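Local coordinates for OTU domain-containing protein wMelOTU (Wolbachia pipientis wMel, PDB 6W9O) that probably cleaves ubiquitin from modified proteins, as an OTU-family cysteine protease and bacterial effector from Wolbachia, at residues 45-50 with 55-60; 124-129 with 141-146; 72-77 with 135-140. All blocks are in the same frame, centred on the assembly; numbering follows the deposited sequence. Where two conformers were deposited one is given.

Contact 1. Residues 45-50 with 55-60; sequences GQAIGN and FDSFRQ
The side-chain amide of Q60 points its N-H edge at the backbone carbonyl of Q46. Q60 NE2 to Q46 O is 2.8 Å, and the N-H...O angle of 169° shows a nearly straight bond. The acceptor lies close to the amide plane, and the donor lies in the carbonyl plane. NE2 also makes a weak bond to D56 OD2. At the other end of the amide, Q60 OE1 takes a bond from water 1, 2.7 Å away, and this water in turn accepts from Q46 N. Direct and water-mediated links thus fix the rotation of the amide.

The carboxylate of D56 is used differently. Its OD2 receives I48 N at 2.9 Å, approached from 40° above the carboxylate plane, while OD1 lies at the edge of the R59 guanidinium, in its plane. NE and NH2 both grip that one oxygen, with R59 NE to D56 OD1 at 2.8 Å, a side-on salt bridge within the helix. One face of the guanidinium is covered by Q60 CG, offset toward the rim.

D56 CG stands anti to the backbone N (chi1 -166°), which turns the carboxylate to the loop. I48 CG2 rests on D56 CB at 3.6 Å, the two side chains meeting at about a right angle. S57 OG touches A47 CB at 3.5 Å, though its hydrogen bond goes to C53 O.

The 45-50 loop is therefore held by the polar ends of D56 and Q60, with A47 and I48 packed against the same side of helix 53-66. In OTU proteases this helix carries the nucleophilic cysteine at its N terminus, a position that C53 probably fills here.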
ATOM      1  N   GLY A  45       4.168  -9.485  -8.913  1.00 16.40           N
ATOM      2  CA  GLY A  45       3.528 -10.632  -8.291  1.00 17.74           C
ATOM      3  C   GLY A  45       2.038 -10.628  -8.562  1.00 18.45           C
ATOM      4  O   GLY A  45       1.533  -9.920  -9.436  1.00 20.41           O
ATOM      5  N   GLN A  46       1.321 -11.417  -7.796  1.00 19.93           N
ATOM      6  CA  GLN A  46      -0.120 -11.538  -7.922  1.00 22.15           C
ATOM      7  C   GLN A  46      -0.749 -11.101  -6.621  1.00 21.29           C
ATOM      8  O   GLN A  46      -0.219 -11.363  -5.559  1.00 26.22           O
ATOM      9  CB  GLN A  46      -0.556 -12.973  -8.200  1.00 26.45           C
ATOM     10  CG  GLN A  46      -0.387 -13.379  -9.637  1.00 42.30           C
ATOM     11  CD  GLN A  46       1.028 -13.809  -9.918  1.00 53.56           C
ATOM     12  OE1 GLN A  46       1.612 -14.593  -9.163  1.00 56.13           O
ATOM     13  NE2 GLN A  46       1.601 -13.298 -11.007  1.00 57.16           N
ATOM     14  N   ALA A  47      -1.901 -10.447  -6.712  1.00 20.86           N
ATOM     15  CA  ALA A  47      -2.675 -10.049  -5.554  1.00 20.17           C
ATOM     16  C   ALA A  47      -4.052 -10.704  -5.658  1.00 21.96           C
ATOM     17  O   ALA A  47      -4.550 -11.004  -6.762  1.00 24.86           O
ATOM     18  CB  ALA A  47      -2.856  -8.499  -5.543  1.00 22.25           C
ATOM     19  N   ILE A  48      -4.686 -10.889  -4.498  1.00 22.05           N
ATOM     20  CA  ILE A  48      -6.057 -11.379  -4.458  0.65 23.06           C
ATOM     21  C   ILE A  48      -6.982 -10.403  -5.185  1.00 24.18           C
ATOM     22  O   ILE A  48      -6.738  -9.191  -5.214  1.00 27.26           O
ATOM     23  CB  ILE A  48      -6.443 -11.553  -2.978  0.65 24.23           C
ATOM     24  CG1 ILE A  48      -7.689 -12.425  -2.876  0.65 25.21           C
ATOM     25  CG2 ILE A  48      -6.621 -10.192  -2.292  0.65 24.46           C
ATOM     26  CD1 ILE A  48      -7.718 -13.239  -1.595  0.65 32.13           C
ATOM     27  N   GLY A  49      -8.039 -10.933  -5.776  1.00 23.71           N
ATOM     28  CA  GLY A  49      -8.929 -10.104  -6.578  1.00 27.35           C
ATOM     29  C   GLY A  49     -10.353  -9.977  -6.060  1.00 33.80           C
ATOM     30  O   GLY A  49     -11.309  -9.853  -6.849  1.00 34.47           O
ATOM     31  N   ASN A  50     -10.510 -10.005  -4.733  1.00 25.13           N
ATOM     32  CA  ASN A  50     -11.813  -9.885  -4.085  1.00 25.84           C
ATOM     33  C   ASN A  50     -12.126  -8.455  -3.652  1.00 24.72           C
ATOM     34  O   ASN A  50     -13.109  -8.238  -2.919  1.00 26.14           O
ATOM     35  CB  ASN A  50     -11.859 -10.790  -2.847  1.00 28.48           C
ATOM     36  CG  ASN A  50     -10.821 -10.381  -1.803  1.00 26.45           C
ATOM     37  OD1 ASN A  50      -9.950  -9.529  -2.069  1.00 25.52           O
ATOM     38  ND2 ASN A  50     -10.883 -10.994  -0.615  1.00 31.91           N
ATOM     39  N   PHE A  55      -4.463  -3.998  -0.188  1.00 12.41           N
ATOM     40  CA  PHE A  55      -3.980  -4.518   1.096  1.00 13.58           C
ATOM     41  C   PHE A  55      -3.111  -5.741   0.893  1.00 15.24           C
ATOM     42  O   PHE A  55      -2.070  -5.906   1.584  1.00 14.80           O
ATOM     43  CB  PHE A  55      -5.194  -4.852   1.971  1.00 13.47           C
ATOM     44  CG  PHE A  55      -6.058  -3.631   2.234  1.00 12.47           C
ATOM     45  CD1 PHE A  55      -5.702  -2.689   3.172  1.00 13.28           C
ATOM     46  CD2 PHE A  55      -7.216  -3.448   1.482  1.00 13.72           C
ATOM     47  CE1 PHE A  55      -6.464  -1.564   3.373  1.00 14.98           C
ATOM     48  CE2 PHE A  55      -7.988  -2.317   1.694  1.00 14.51           C
ATOM     49  CZ  PHE A  55      -7.626  -1.391   2.632  1.00 14.82           C
ATOM     50  N   ASP A  56      -3.510  -6.612  -0.027  1.00 13.48           N
ATOM     51  CA  ASP A  56      -2.727  -7.831  -0.287  1.00 12.74           C
ATOM     52  C   ASP A  56      -1.388  -7.492  -0.939  1.00 15.68           C
ATOM     53  O   ASP A  56      -0.368  -8.167  -0.651  1.00 15.46           O
ATOM     54  CB  ASP A  56      -3.528  -8.764  -1.184  1.00 16.00           C
ATOM     55  CG  ASP A  56      -2.943 -10.173  -1.229  1.00 18.08           C
ATOM     56  OD1 ASP A  56      -2.755 -10.734  -0.119  1.00 19.58           O
ATOM     57  OD2 ASP A  56      -2.772 -10.759  -2.337  1.00 20.05           O
ATOM     58  N   SER A  57      -1.345  -6.506  -1.823  1.00 14.47           N
ATOM     59  CA  SER A  57      -0.062  -6.113  -2.428  1.00 12.69           C
ATOM     60  C   SER A  57       0.859  -5.505  -1.380  1.00 12.74           C
ATOM     61  O   SER A  57       2.056  -5.875  -1.281  1.00 13.17           O
ATOM     62  CB  SER A  57      -0.323  -5.072  -3.527  1.00 12.50           C
ATOM     63  OG  SER A  57      -1.077  -5.647  -4.579  1.00 14.23           O
ATOM     64  N   PHE A  58       0.322  -4.617  -0.532  1.00 13.07           N
ATOM     65  CA  PHE A  58       1.111  -4.036   0.558  1.00 13.39           C
ATOM     66  C   PHE A  58       1.619  -5.122   1.494  1.00 12.31           C
ATOM     67  O   PHE A  58       2.794  -5.120   1.871  1.00 15.32           O
ATOM     68  CB  PHE A  58       0.223  -3.033   1.326  1.00 13.29           C
ATOM     69  CG  PHE A  58       0.950  -2.212   2.363  1.00 12.50           C
ATOM     70  CD1 PHE A  58       1.328  -0.884   2.086  1.00 14.08           C
ATOM     71  CD2 PHE A  58       1.228  -2.742   3.638  1.00 14.69           C
ATOM     72  CE1 PHE A  58       2.020  -0.141   3.056  1.00 16.26           C
ATOM     73  CE2 PHE A  58       1.880  -1.957   4.603  1.00 16.16           C
ATOM     74  CZ  PHE A  58       2.306  -0.668   4.254  1.00 16.38           C
ATOM     75  N   ARG A  59       0.753  -6.060   1.872  1.00 12.17           N
ATOM     76  CA  ARG A  59       1.158  -7.163   2.775  1.00 12.63           C
ATOM     77  C   ARG A  59       2.327  -7.943   2.204  1.00 14.92           C
ATOM     78  O   ARG A  59       3.236  -8.335   2.962  1.00 13.80           O
ATOM     79  CB  ARG A  59      -0.050  -8.136   2.918  1.00 16.91           C
ATOM     80  CG  ARG A  59       0.297  -9.536   3.448  1.00 18.33           C
ATOM     81  CD  ARG A  59      -0.908 -10.427   3.418  1.00 17.83           C
ATOM     82  NE  ARG A  59      -1.040 -11.078   2.119  1.00 18.43           N
ATOM     83  CZ  ARG A  59      -0.330 -12.132   1.701  1.00 21.59           C
ATOM     84  NH1 ARG A  59       0.652 -12.656   2.445  1.00 20.44           N
ATOM     85  NH2 ARG A  59      -0.614 -12.674   0.516  1.00 22.19           N
ATOM     86  N   GLN A  60       2.270  -8.288   0.901  1.00 15.02           N
ATOM     87  CA  GLN A  60       3.313  -9.156   0.364  1.00 13.67           C
ATOM     88  C   GLN A  60       4.638  -8.434   0.334  1.00 12.94           C
ATOM     89  O   GLN A  60       5.689  -9.040   0.632  1.00 13.45           O
ATOM     90  CB  GLN A  60       2.934  -9.648  -1.027  1.00 13.21           C
ATOM     91  CG  GLN A  60       1.778 -10.691  -0.998  1.00 13.98           C
ATOM     92  CD  GLN A  60       1.488 -11.153  -2.391  1.00 16.50           C
ATOM     93  OE1 GLN A  60       2.373 -11.670  -3.078  1.00 18.82           O
ATOM     94  NE2 GLN A  60       0.247 -10.935  -2.864  1.00 16.73           N
TER
HETATM   95  O   HOH W   1       2.733 -12.619  -5.602  1.00 23.77           O

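Contact 2. Residues 124-129 with 141-146; sequences GDPDVE and LHVIEN
L141 CG lies anti to its own backbone N (chi1 168°), and CD2 continues outward, nearly opposite CA, to reach P126. In V143 it is CG1 that turns away from the backbone N (chi1 -175°), which puts the other branch, CG2, against the same proline. L141 CD2 and V143 CG2 both end 4.1 Å from P126 CB, so a single ring carbon meets two side chains that lie two residues apart on one face of the strand. The contact is wholly apolar, and all three residues are buried.

The proline is presented by the start of its helix. D125, at the N-cap, accepts from D127 N through OD1 at 3.0 Å, the donor lying well above the carboxylate plane. D125 N in turn donates to E129 OE1 at 2.8 Å, nearly along the C-O axis, tying the cap residue to the first turn. The other oxygen of E129, OE2, is hydrogen-bonded to Y113 OH.

F54 of helix 53-66 touches both P126 and L141. H142, on the opposite face of the strand, bonds to H183 and H157. These contacts are those of an alpha/beta layered core, in which the N-terminal turn of helix 126-137 packs on strand 140-146 of the mixed sheet.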
ATOM      1  N   GLY A 124      -8.891  -0.419  -1.385  1.00 12.37           N
ATOM      2  CA  GLY A 124      -7.940   0.462  -0.698  1.00 14.15           C
ATOM      3  C   GLY A 124      -7.285   1.496  -1.617  1.00 12.57           C
ATOM      4  O   GLY A 124      -7.145   1.306  -2.835  1.00 13.93           O
ATOM      5  N   ASP A 125      -6.898   2.619  -1.017  1.00 12.93           N
ATOM      6  CA  ASP A 125      -6.379   3.794  -1.722  1.00 15.22           C
ATOM      7  C   ASP A 125      -5.031   4.129  -1.096  1.00 14.38           C
ATOM      8  O   ASP A 125      -4.962   4.415   0.120  1.00 14.01           O
ATOM      9  CB  ASP A 125      -7.407   4.919  -1.514  1.00 15.58           C
ATOM     10  CG  ASP A 125      -7.001   6.246  -2.104  1.00 19.29           C
ATOM     11  OD1 ASP A 125      -5.883   6.380  -2.628  1.00 16.74           O
ATOM     12  OD2 ASP A 125      -7.863   7.148  -2.054  1.00 18.45           O
ATOM     13  N   PRO A 126      -3.952   4.149  -1.877  1.00 13.93           N
ATOM     14  CA  PRO A 126      -2.616   4.513  -1.314  1.00 13.99           C
ATOM     15  C   PRO A 126      -2.616   5.838  -0.601  1.00 14.82           C
ATOM     16  O   PRO A 126      -1.891   5.974   0.396  1.00 15.08           O
ATOM     17  CB  PRO A 126      -1.712   4.597  -2.550  1.00 16.14           C
ATOM     18  CG  PRO A 126      -2.342   3.632  -3.524  1.00 18.53           C
ATOM     19  CD  PRO A 126      -3.869   3.730  -3.294  1.00 16.73           C
ATOM     20  N   ASP A 127      -3.394   6.825  -1.061  1.00 13.78           N
ATOM     21  CA  ASP A 127      -3.321   8.135  -0.456  1.00 12.66           C
ATOM     22  C   ASP A 127      -3.962   8.163   0.922  1.00 14.26           C
ATOM     23  O   ASP A 127      -3.718   9.110   1.684  1.00 16.67           O
ATOM     24  CB  ASP A 127      -4.052   9.164  -1.291  1.00 14.89           C
ATOM     25  CG  ASP A 127      -3.400   9.426  -2.633  1.00 28.48           C
ATOM     26  OD1 ASP A 127      -2.158   9.387  -2.752  1.00 28.30           O
ATOM     27  OD2 ASP A 127      -4.180   9.707  -3.593  1.00 30.35           O
ATOM     28  N   VAL A 128      -4.842   7.200   1.224  1.00 13.48           N
ATOM     29  CA  VAL A 128      -5.518   7.223   2.523  1.00 12.97           C
ATOM     30  C   VAL A 128      -5.061   6.012   3.335  1.00 16.00           C
ATOM     31  O   VAL A 128      -4.306   6.149   4.329  1.00 14.11           O
ATOM     32  CB  VAL A 128      -7.054   7.253   2.388  1.00 13.99           C
ATOM     33  CG1 VAL A 128      -7.668   7.324   3.798  1.00 15.71           C
ATOM     34  CG2 VAL A 128      -7.492   8.483   1.547  1.00 15.81           C
ATOM     35  N   GLU A 129      -5.485   4.824   2.933  1.00 13.88           N
ATOM     36  CA  GLU A 129      -5.044   3.636   3.659  1.00 13.05           C
ATOM     37  C   GLU A 129      -3.553   3.463   3.563  1.00 13.36           C
ATOM     38  O   GLU A 129      -2.929   3.019   4.540  1.00 13.54           O
ATOM     39  CB  GLU A 129      -5.761   2.414   3.103  1.00 14.80           C
ATOM     40  CG  GLU A 129      -7.285   2.402   3.483  1.00 13.53           C
ATOM     41  CD  GLU A 129      -8.107   3.382   2.701  1.00 14.87           C
ATOM     42  OE1 GLU A 129      -7.934   3.456   1.469  1.00 15.63           O
ATOM     43  OE2 GLU A 129      -8.914   4.074   3.341  1.00 15.90           O
ATOM     44  N   LEU A 141       5.828   3.892   1.101  1.00 12.39           N
ATOM     45  CA  LEU A 141       5.151   3.095   0.086  1.00 13.30           C
ATOM     46  C   LEU A 141       5.462   3.703  -1.286  1.00 12.05           C
ATOM     47  O   LEU A 141       5.113   4.874  -1.559  1.00 13.67           O
ATOM     48  CB  LEU A 141       3.650   3.170   0.336  1.00 13.23           C
ATOM     49  CG  LEU A 141       2.799   2.629  -0.795  1.00 13.40           C
ATOM     50  CD1 LEU A 141       3.070   1.163  -1.111  1.00 15.60           C
ATOM     51  CD2 LEU A 141       1.292   2.769  -0.389  1.00 15.71           C
ATOM     52  N   HIS A 142       6.089   2.931  -2.165  1.00 12.26           N
ATOM     53  CA  HIS A 142       6.388   3.328  -3.534  1.00 11.61           C
ATOM     54  C   HIS A 142       5.336   2.710  -4.439  1.00 11.01           C
ATOM     55  O   HIS A 142       5.090   1.490  -4.393  1.00 12.27           O
ATOM     56  CB  HIS A 142       7.758   2.730  -3.889  1.00 14.62           C
ATOM     57  CG  HIS A 142       8.129   2.839  -5.338  1.00 11.46           C
ATOM     58  ND1 HIS A 142       8.783   1.800  -5.977  1.00 12.07           N
ATOM     59  CD2 HIS A 142       7.890   3.795  -6.281  1.00 12.80           C
ATOM     60  CE1 HIS A 142       9.003   2.155  -7.239  1.00 12.28           C
ATOM     61  NE2 HIS A 142       8.444   3.348  -7.452  1.00 13.66           N
ATOM     62  N   VAL A 143       4.636   3.562  -5.205  1.00 13.22           N
ATOM     63  CA  VAL A 143       3.636   3.108  -6.169  1.00 12.44           C
ATOM     64  C   VAL A 143       4.166   3.444  -7.547  1.00 11.87           C
ATOM     65  O   VAL A 143       4.519   4.606  -7.809  1.00 13.75           O
ATOM     66  CB  VAL A 143       2.279   3.788  -5.928  1.00 12.56           C
ATOM     67  CG1 VAL A 143       1.262   3.162  -6.898  1.00 15.60           C
ATOM     68  CG2 VAL A 143       1.814   3.635  -4.473  1.00 14.84           C
ATOM     69  N   ILE A 144       4.216   2.456  -8.435  1.00 14.65           N
ATOM     70  CA  ILE A 144       4.498   2.721  -9.847  1.00 13.70           C
ATOM     71  C   ILE A 144       3.144   2.846 -10.536  1.00 17.03           C
ATOM     72  O   ILE A 144       2.377   1.874 -10.529  1.00 16.61           O
ATOM     73  CB  ILE A 144       5.289   1.567 -10.465  1.00 15.58           C
ATOM     74  CG1 ILE A 144       6.634   1.383  -9.740  1.00 17.70           C
ATOM     75  CG2 ILE A 144       5.582   1.902 -11.919  1.00 17.95           C
ATOM     76  CD1 ILE A 144       7.549   0.241 -10.361  1.00 22.54           C
ATOM     77  N   GLU A 145       2.832   4.036 -11.058  1.00 17.97           N
ATOM     78  CA  GLU A 145       1.535   4.283 -11.696  1.00 21.03           C
ATOM     79  C   GLU A 145       1.749   4.337 -13.184  1.00 29.51           C
ATOM     80  O   GLU A 145       2.589   5.099 -13.665  1.00 29.21           O
ATOM     81  CB  GLU A 145       1.009   5.652 -11.274  1.00 25.09           C
ATOM     82  CG  GLU A 145       0.659   5.790  -9.843  1.00 31.09           C
ATOM     83  CD  GLU A 145      -0.186   7.042  -9.558  1.00 47.67           C
ATOM     84  OE1 GLU A 145      -0.709   7.650 -10.515  1.00 53.24           O
ATOM     85  OE2 GLU A 145      -0.351   7.384  -8.358  1.00 53.33           O
ATOM     86  N   ASN A 146       0.955   3.600 -13.933  1.00 41.18           N
ATOM     87  CA  ASN A 146       0.934   3.830 -15.372  1.00 48.72           C
ATOM     88  C   ASN A 146       0.042   5.019 -15.702  1.00 50.81           C
ATOM     89  O   ASN A 146      -0.949   5.278 -15.013  1.00 45.67           O
ATOM     90  CB  ASN A 146       0.524   2.558 -16.100  1.00 52.24           C
ATOM     91  CG  ASN A 146       1.610   1.519 -16.020  1.00 59.26           C
ATOM     92  OD1 ASN A 146       1.683   0.744 -15.057  1.00 64.68           O
ATOM     93  ND2 ASN A 146       2.514   1.541 -16.992  1.00 64.47           N
TER

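Contact 3. Residues 72-77 with 135-140; sequences AEKLRN and EKYKVK
Y137 reaches across to L75 and K74, and its side chain can be followed outward from a CB directed at helix 72-84. CG stands anti to the carbonyl carbon (chi1 -64°), which aims the ring at that helix. One ring face carries K136 CG, 3.8 Å above the plane and displaced toward the rim. Further out, Y137 CE2 meets L75 CD2 at 3.6 Å, the closest approach of the contact. L75 CD2 also lies 4.1 Å from Y137 CZ and 4.0 Å from Y137 OH, so it follows the ring's outer end, meeting the ring obliquely. The phenol oxygen of Y137 also comes within 4.4 Å of K74 CG, while its hydrogen bond goes to D78 OD2, one residue beyond the 72-77 segment.

K136 runs alongside, extended in all its torsions, and its NZ forms a salt bridge with D78 OD1. The two side chains thus use both oxygens of one carboxylate, which would hold that group in place. K74 NZ is 4.4 Å from K136 NZ. Waters 2 and 3 each bridge the two nitrogens, bonding to K136 NZ at 2.7 Å in the case of water 2 and only weakly to K74. D78 probably offsets the charge of K136, and the waters would screen the two ammonium groups.

In the fold, the C-terminal turn of helix 126-137 reaches helix 72-84 here. E68 and V70, in the loop leading into helix 72-84, also touch the tyrosine, and F55 of helix 53-66 packs on L75 from the interior.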
ATOM      1  N   ALA A  72      -4.326  -9.350   5.095  1.00 20.05           N
ATOM      2  CA  ALA A  72      -5.036  -8.244   4.481  1.00 19.03           C
ATOM      3  C   ALA A  72      -6.168  -7.753   5.380  1.00 18.27           C
ATOM      4  O   ALA A  72      -6.436  -6.527   5.451  1.00 18.26           O
ATOM      5  CB  ALA A  72      -5.553  -8.684   3.101  1.00 20.65           C
ATOM      6  N   GLU A  73      -6.832  -8.672   6.077  1.00 18.82           N
ATOM      7  CA  GLU A  73      -7.884  -8.271   7.019  1.00 17.50           C
ATOM      8  C   GLU A  73      -7.314  -7.432   8.152  1.00 20.63           C
ATOM      9  O   GLU A  73      -7.943  -6.461   8.591  1.00 20.15           O
ATOM     10  CB  GLU A  73      -8.637  -9.494   7.562  1.00 21.43           C
ATOM     11  CG  GLU A  73      -9.692  -9.122   8.568  1.00 31.08           C
ATOM     12  CD  GLU A  73     -10.415 -10.328   9.128  1.00 52.86           C
ATOM     13  OE1 GLU A  73     -11.536 -10.146   9.649  1.00 59.51           O
ATOM     14  OE2 GLU A  73      -9.863 -11.457   9.057  1.00 62.65           O
ATOM     15  N   LYS A  74      -6.142  -7.823   8.681  1.00 18.22           N
ATOM     16  CA  LYS A  74      -5.548  -7.043   9.755  1.00 19.81           C
ATOM     17  C   LYS A  74      -5.189  -5.640   9.268  1.00 18.29           C
ATOM     18  O   LYS A  74      -5.364  -4.681  10.018  1.00 17.41           O
ATOM     19  CB  LYS A  74      -4.300  -7.776  10.271  1.00 19.72           C
ATOM     20  CG  LYS A  74      -3.476  -6.990  11.336  1.00 26.85           C
ATOM     21  CD  LYS A  74      -4.227  -6.660  12.579  1.00 29.70           C
ATOM     22  CE  LYS A  74      -3.241  -6.250  13.701  1.00 33.64           C
ATOM     23  NZ  LYS A  74      -4.009  -5.904  14.938  1.00 37.78           N
ATOM     24  N   LEU A  75      -4.724  -5.504   8.012  1.00 16.83           N
ATOM     25  CA  LEU A  75      -4.405  -4.179   7.482  1.00 16.44           C
ATOM     26  C   LEU A  75      -5.664  -3.308   7.388  1.00 16.22           C
ATOM     27  O   LEU A  75      -5.624  -2.121   7.745  1.00 15.18           O
ATOM     28  CB  LEU A  75      -3.712  -4.263   6.120  1.00 14.87           C
ATOM     29  CG  LEU A  75      -2.357  -4.956   6.234  1.00 16.89           C
ATOM     30  CD1 LEU A  75      -1.870  -5.172   4.810  1.00 18.29           C
ATOM     31  CD2 LEU A  75      -1.331  -4.080   6.989  1.00 16.87           C
ATOM     32  N   ARG A  76      -6.806  -3.894   6.977  1.00 15.33           N
ATOM     33  CA  ARG A  76      -8.065  -3.131   7.016  1.00 15.56           C
ATOM     34  C   ARG A  76      -8.403  -2.751   8.447  1.00 17.44           C
ATOM     35  O   ARG A  76      -8.817  -1.622   8.720  1.00 16.08           O
ATOM     36  CB  ARG A  76      -9.217  -3.943   6.401  1.00 15.94           C
ATOM     37  CG  ARG A  76      -9.108  -4.106   4.879  1.00 14.86           C
ATOM     38  CD  ARG A  76     -10.293  -4.939   4.389  1.00 18.28           C
ATOM     39  NE  ARG A  76     -10.310  -5.052   2.916  1.00 17.04           N
ATOM     40  CZ  ARG A  76     -10.802  -4.111   2.099  1.00 17.57           C
ATOM     41  NH1 ARG A  76     -11.307  -2.951   2.575  1.00 16.05           N
ATOM     42  NH2 ARG A  76     -10.776  -4.337   0.783  1.00 16.16           N
ATOM     43  N   ASN A  77      -8.202  -3.678   9.406  1.00 16.77           N
ATOM     44  CA  ASN A  77      -8.501  -3.347  10.804  1.00 15.48           C
ATOM     45  C   ASN A  77      -7.603  -2.221  11.337  1.00 15.30           C
ATOM     46  O   ASN A  77      -8.055  -1.413  12.160  1.00 18.17           O
ATOM     47  CB  ASN A  77      -8.328  -4.586  11.667  1.00 19.77           C
ATOM     48  CG  ASN A  77      -8.946  -4.386  13.007  1.00 29.34           C
ATOM     49  OD1 ASN A  77     -10.195  -4.290  13.121  1.00 34.04           O
ATOM     50  ND2 ASN A  77      -8.103  -4.321  14.054  1.00 34.07           N
ATOM     51  N   GLU A 135       2.391   4.877   8.417  1.00 14.78           N
ATOM     52  CA  GLU A 135       2.561   5.365   9.788  1.00 16.52           C
ATOM     53  C   GLU A 135       2.650   4.204  10.787  1.00 16.76           C
ATOM     54  O   GLU A 135       3.522   4.205  11.681  1.00 20.70           O
ATOM     55  CB  GLU A 135       1.392   6.306  10.129  1.00 22.76           C
ATOM     56  CG  GLU A 135       1.121   6.465  11.631  1.00 32.22           C
ATOM     57  CD  GLU A 135       2.004   7.457  12.255  1.00 47.21           C
ATOM     58  OE1 GLU A 135       2.178   7.407  13.505  1.00 50.25           O
ATOM     59  OE2 GLU A 135       2.529   8.290  11.493  1.00 49.27           O
ATOM     60  N   LYS A 136       1.794   3.199  10.659  1.00 16.58           N
ATOM     61  CA  LYS A 136       1.813   2.096  11.624  1.00 17.92           C
ATOM     62  C   LYS A 136       3.082   1.250  11.484  1.00 16.98           C
ATOM     63  O   LYS A 136       3.719   0.921  12.497  1.00 19.17           O
ATOM     64  CB  LYS A 136       0.592   1.192  11.466  1.00 19.79           C
ATOM     65  CG  LYS A 136       0.723  -0.005  12.455  1.00 23.62           C
ATOM     66  CD  LYS A 136      -0.626  -0.615  12.772  1.00 24.23           C
ATOM     67  CE  LYS A 136      -0.434  -1.669  13.877  1.00 26.99           C
ATOM     68  NZ  LYS A 136      -1.738  -2.251  14.267  1.00 29.44           N
ATOM     69  N   TYR A 137       3.474   0.906  10.268  1.00 14.55           N
ATOM     70  CA  TYR A 137       4.562  -0.055  10.051  1.00 15.15           C
ATOM     71  C   TYR A 137       5.893   0.624   9.804  1.00 18.93           C
ATOM     72  O   TYR A 137       6.907  -0.080   9.638  1.00 20.59           O
ATOM     73  CB  TYR A 137       4.202  -1.052   8.933  1.00 16.63           C
ATOM     74  CG  TYR A 137       3.008  -1.878   9.380  1.00 15.45           C
ATOM     75  CD1 TYR A 137       3.190  -2.935  10.259  1.00 16.98           C
ATOM     76  CD2 TYR A 137       1.689  -1.570   8.977  1.00 18.02           C
ATOM     77  CE1 TYR A 137       2.147  -3.660  10.727  1.00 17.67           C
ATOM     78  CE2 TYR A 137       0.638  -2.291   9.465  1.00 17.63           C
ATOM     79  CZ  TYR A 137       0.858  -3.345  10.320  1.00 18.60           C
ATOM     80  OH  TYR A 137      -0.193  -4.069  10.833  1.00 20.64           O
ATOM     81  N   LYS A 138       5.927   1.965   9.837  1.00 15.96           N
ATOM     82  CA  LYS A 138       7.197   2.708   9.746  1.00 14.87           C
ATOM     83  C   LYS A 138       7.901   2.385   8.434  1.00 16.53           C
ATOM     84  O   LYS A 138       9.100   2.106   8.380  1.00 19.88           O
ATOM     85  CB  LYS A 138       8.093   2.473  10.990  1.00 19.69           C
ATOM     86  CG  LYS A 138       7.317   2.675  12.299  1.00 25.07           C
ATOM     87  CD  LYS A 138       8.136   3.417  13.353  1.00 41.55           C
ATOM     88  CE  LYS A 138       7.470   3.218  14.713  1.00 48.51           C
ATOM     89  NZ  LYS A 138       6.495   4.305  15.038  1.00 54.55           N
ATOM     90  N   VAL A 139       7.079   2.353   7.407  1.00 13.88           N
ATOM     91  CA  VAL A 139       7.562   2.224   5.994  0.98 13.37           C
ATOM     92  C   VAL A 139       7.096   3.319   4.984  1.00 15.76           C
ATOM     93  O   VAL A 139       6.217   4.274   5.189  1.00 16.67           O
ATOM     94  CB  VAL A 139       7.181   0.844   5.426  0.98 19.73           C
ATOM     95  CG1 VAL A 139       7.810  -0.294   6.212  0.98 16.61           C
ATOM     96  CG2 VAL A 139       5.672   0.680   5.337  0.98 17.75           C
ATOM     97  N   LYS A 140       7.900   3.404   3.940  1.00 13.42           N
ATOM     98  CA  LYS A 140       7.497   4.304   2.836  1.00 14.20           C
ATOM     99  C   LYS A 140       6.885   3.416   1.777  1.00 14.07           C
ATOM    100  O   LYS A 140       7.353   2.302   1.563  1.00 15.65           O
ATOM    101  CB  LYS A 140       8.715   4.988   2.221  1.00 17.33           C
ATOM    102  CG  LYS A 140       9.406   5.928   3.162  1.00 22.65           C
ATOM    103  CD  LYS A 140      10.884   6.060   2.794  1.00 32.89           C
ATOM    104  CE  LYS A 140      11.662   4.961   3.545  1.00 45.76           C
ATOM    105  NZ  LYS A 140      13.156   5.121   3.549  1.00 50.88           N
TER
HETATM  106  O   HOH W   2      -1.154  -4.520  15.554  1.00 42.84           O
HETATM  107  O   HOH W   3      -3.543  -2.974  16.571  1.00 84.27           O

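From the N terminus, contact 1 closes first, a short loop that folds 45-50 back on the beginning of helix 53-66. Contact 3 opens next at 72-77, and contact 2 opens at 124-129 before contact 3 closes at 135-140; contact 2 then closes at 141-146, so these two cross, both using helix 126-137. Contact 1 is in series with them. Contact 3 joins helix 126-137 to helix 72-84, and contact 2 joins it to strand 140-146. Helix 53-66 is tied to these parts by F55 and F58: F55 CE2 lies 3.7 Å from G124 CA and 3.4 Å from R76 CZ, while F58 CD1 is 4.2 Å from L141 CD1.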